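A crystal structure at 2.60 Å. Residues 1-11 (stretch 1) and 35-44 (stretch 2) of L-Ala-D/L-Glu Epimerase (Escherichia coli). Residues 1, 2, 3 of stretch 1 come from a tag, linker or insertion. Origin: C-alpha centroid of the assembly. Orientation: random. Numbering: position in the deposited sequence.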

# COMPACT_ATOMS: atom_id res chain seq x y z
N GLY A 1 -24.01 24.97 0.32
CA GLY A 1 -25.48 25.15 0.11
C GLY A 1 -26.31 23.91 0.39
O GLY A 1 -26.79 23.72 1.51
N SER A 2 -26.49 23.08 -0.63
CA SER A 2 -27.28 21.85 -0.52
C SER A 2 -26.63 20.78 0.37
O SER A 2 -27.29 19.83 0.80
CB SER A 2 -27.53 21.27 -1.92
OG SER A 2 -28.32 20.09 -1.87
N HIS A 3 -25.33 20.93 0.64
CA HIS A 3 -24.59 19.98 1.48
C HIS A 3 -23.65 20.70 2.45
O HIS A 3 -22.50 20.98 2.10
CB HIS A 3 -23.77 19.03 0.60
CG HIS A 3 -24.58 18.26 -0.40
ND1 HIS A 3 -25.45 17.26 -0.03
CD2 HIS A 3 -24.63 18.33 -1.75
CE1 HIS A 3 -26.01 16.74 -1.11
NE2 HIS A 3 -25.53 17.38 -2.17
N MET A 4 -24.12 20.99 3.66
CA MET A 4 -23.28 21.65 4.66
C MET A 4 -22.66 20.58 5.57
O MET A 4 -23.34 19.63 5.97
CB MET A 4 -24.12 22.64 5.49
CG MET A 4 -24.58 23.87 4.72
SD MET A 4 -23.21 24.88 4.10
CE MET A 4 -22.73 25.80 5.59
N ARG A 5 -21.38 20.74 5.91
CA ARG A 5 -20.70 19.74 6.74
C ARG A 5 -19.83 20.30 7.87
O ARG A 5 -19.43 21.47 7.85
CB ARG A 5 -19.80 18.87 5.86
CG ARG A 5 -20.45 18.26 4.63
CD ARG A 5 -19.38 17.87 3.62
NE ARG A 5 -19.90 17.22 2.43
CZ ARG A 5 -19.26 17.19 1.26
NH1 ARG A 5 -18.09 17.79 1.15
NH2 ARG A 5 -19.80 16.57 0.22
N THR A 6 -19.54 19.45 8.85
CA THR A 6 -18.68 19.81 9.97
C THR A 6 -17.42 18.93 9.86
O THR A 6 -17.51 17.75 9.52
CB THR A 6 -19.39 19.55 11.33
OG1 THR A 6 -19.73 18.16 11.45
CG2 THR A 6 -20.65 20.40 11.44
N VAL A 7 -16.26 19.51 10.13
CA VAL A 7 -15.01 18.77 10.02
C VAL A 7 -14.25 18.66 11.33
O VAL A 7 -14.10 19.64 12.06
CB VAL A 7 -14.07 19.42 8.98
CG1 VAL A 7 -12.76 18.65 8.88
CG2 VAL A 7 -14.75 19.47 7.62
N LYS A 8 -13.77 17.46 11.63
CA LYS A 8 -12.99 17.21 12.83
C LYS A 8 -11.70 16.54 12.37
O LYS A 8 -11.72 15.54 11.65
CB LYS A 8 -13.73 16.29 13.80
CG LYS A 8 -14.92 16.93 14.51
CD LYS A 8 -15.69 15.88 15.30
CE LYS A 8 -16.99 16.44 15.86
NZ LYS A 8 -17.86 15.35 16.42
N VAL A 9 -10.57 17.12 12.78
CA VAL A 9 -9.27 16.59 12.41
C VAL A 9 -8.50 16.29 13.68
O VAL A 9 -8.35 17.15 14.54
CB VAL A 9 -8.49 17.61 11.56
CG1 VAL A 9 -7.08 17.10 11.28
CG2 VAL A 9 -9.22 17.84 10.25
N PHE A 10 -8.02 15.06 13.80
CA PHE A 10 -7.24 14.70 14.98
C PHE A 10 -6.15 13.69 14.67
O PHE A 10 -6.27 12.84 13.78
CB PHE A 10 -8.15 14.22 16.12
CG PHE A 10 -9.11 13.13 15.74
CD1 PHE A 10 -8.82 11.80 16.03
CD2 PHE A 10 -10.31 13.43 15.12
CE1 PHE A 10 -9.71 10.79 15.71
CE2 PHE A 10 -11.22 12.42 14.79
CZ PHE A 10 -10.92 11.10 15.09
N GLU A 11 -5.07 13.80 15.43
CA GLU A 11 -3.89 12.98 15.26
C GLU A 11 -3.86 11.80 16.23
O GLU A 11 -4.25 11.93 17.38
CB GLU A 11 -2.68 13.91 15.45
CG GLU A 11 -1.34 13.28 15.68
CD GLU A 11 -0.27 14.34 15.83
OE1 GLU A 11 -0.56 15.40 16.44
OE2 GLU A 11 0.87 14.13 15.36
N VAL A 35 -9.74 12.17 9.83
CA VAL A 35 -10.65 13.24 9.46
C VAL A 35 -12.08 12.72 9.48
O VAL A 35 -12.43 11.79 8.74
CB VAL A 35 -10.36 13.79 8.06
CG1 VAL A 35 -11.50 14.72 7.63
CG2 VAL A 35 -9.04 14.55 8.07
N GLU A 36 -12.90 13.33 10.32
CA GLU A 36 -14.29 12.94 10.43
C GLU A 36 -15.18 14.02 9.84
O GLU A 36 -15.12 15.18 10.25
CB GLU A 36 -14.63 12.70 11.90
CG GLU A 36 -16.07 12.36 12.18
CD GLU A 36 -16.27 11.79 13.57
OE1 GLU A 36 -17.37 12.00 14.14
OE2 GLU A 36 -15.34 11.14 14.10
N LEU A 37 -16.00 13.65 8.85
CA LEU A 37 -16.92 14.57 8.19
C LEU A 37 -18.34 14.28 8.65
O LEU A 37 -18.68 13.14 8.95
CB LEU A 37 -16.83 14.42 6.67
CG LEU A 37 -15.48 14.66 5.99
CD1 LEU A 37 -15.62 14.44 4.50
CD2 LEU A 37 -15.00 16.07 6.27
N GLU A 38 -19.18 15.31 8.72
CA GLU A 38 -20.56 15.13 9.16
C GLU A 38 -21.58 15.86 8.29
O GLU A 38 -21.73 17.07 8.38
CB GLU A 38 -20.70 15.59 10.60
CG GLU A 38 -22.10 15.42 11.18
CD GLU A 38 -22.15 14.41 12.30
OE1 GLU A 38 -21.29 14.49 13.21
OE2 GLU A 38 -23.04 13.54 12.29
N GLU A 39 -22.29 15.09 7.47
CA GLU A 39 -23.33 15.60 6.59
C GLU A 39 -24.66 15.32 7.27
O GLU A 39 -25.48 14.54 6.78
CB GLU A 39 -23.26 14.89 5.23
CG GLU A 39 -24.34 15.31 4.24
CD GLU A 39 -23.84 16.29 3.19
OE1 GLU A 39 -24.66 16.77 2.38
OE2 GLU A 39 -22.63 16.57 3.17
N GLU A 40 -24.83 15.95 8.43
CA GLU A 40 -26.01 15.83 9.27
C GLU A 40 -26.40 14.39 9.62
O GLU A 40 -27.09 13.71 8.87
CB GLU A 40 -27.20 16.55 8.63
CG GLU A 40 -27.72 15.93 7.34
CD GLU A 40 -28.71 16.81 6.62
OE1 GLU A 40 -29.85 16.98 7.12
OE2 GLU A 40 -28.36 17.35 5.54
N GLY A 41 -25.95 13.95 10.79
CA GLY A 41 -26.27 12.61 11.25
C GLY A 41 -25.33 11.58 10.71
O GLY A 41 -24.85 10.72 11.44
N ILE A 42 -25.04 11.68 9.42
CA ILE A 42 -24.14 10.73 8.79
C ILE A 42 -22.71 11.21 8.93
O ILE A 42 -22.39 12.36 8.64
CB ILE A 42 -24.47 10.58 7.29
CG1 ILE A 42 -25.98 10.43 7.11
CG2 ILE A 42 -23.75 9.36 6.72
CD1 ILE A 42 -26.59 9.26 7.85
N LYS A 43 -21.84 10.31 9.40
CA LYS A 43 -20.43 10.64 9.58
C LYS A 43 -19.55 9.93 8.56
O LYS A 43 -19.74 8.76 8.26
CB LYS A 43 -19.96 10.25 10.99
CG LYS A 43 -20.53 11.12 12.11
CD LYS A 43 -19.93 10.75 13.47
CE LYS A 43 -20.46 11.65 14.59
NZ LYS A 43 -19.83 11.39 15.91
N GLY A 44 -18.57 10.66 8.01
CA GLY A 44 -17.65 10.08 7.06
C GLY A 44 -16.27 10.12 7.69
O GLY A 44 -15.82 11.18 8.12

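Val 7, Val 9, Val 35 and Leu 37 form the apolar centre of an antiparallel pairing of Thr 6 to Val 9 with Val 35 to Glu 38, their side chains sharing one face of the sheet. Val 7 CG2 packs 3.7 Å from Leu 37 CD2, and Val 7 CG1 reaches diagonally to within 4.3 Å of Val 35 CG1; Val 9 CG2 lies 4.0 Å from Val 35 CG2. All three valines adopt the t rotamer, and their beta-branched side chains suit the extended backbone. Leu 37 (chi1 m, chi2 t) is longer, and its end comes nearer to stretch 1 than its CA-to-CB direction suggests. Val 35 and Leu 37 are buried.

The backbone binds the strands through Thr 6–Glu 38 and Lys 8–Glu 36. Lys 8 N donates to Glu 36 O (3.0 Å) and Glu 36 N to Lys 8 O (2.8 Å), a nearly straight bond at 169°. Thr 6 N donates to Glu 38 O (3.3 Å), whereas the return bond from Glu 38 N to Thr 6 O (3.1 Å) is weak, bent to 132°. CA-H...O contacts, such as Val 35 CA to Lys 8 O at 3.4 Å, fill in between.

The side chains of Thr 6, Lys 8, Glu 36 and Glu 38 occupy the other, more polar face. Lys 8 NZ stands 4.1 Å from Glu 36 OE1, beyond a salt bridge; Glu 36 OE1 instead forms a salt bridge, with a weak hydrogen bond, to Lys 43 NZ at 3.1 Å, within stretch 2.

At the far edge, the carboxylate of Glu 39, a buried residue, bridges two partners. Glu 39 OE2 accepts from Arg 5 NE (2.9 Å) in a salt bridge, at the guanidinium edge, near its plane, while Arg 5 NH1 is hydrogen-bonded elsewhere in the structure. Glu 39 OE1 accepts from ND1 of the inserted, non-native His 3 (2.6 Å), at the ring edge. The contact buries 664 Å² between the stretches, both sides summed.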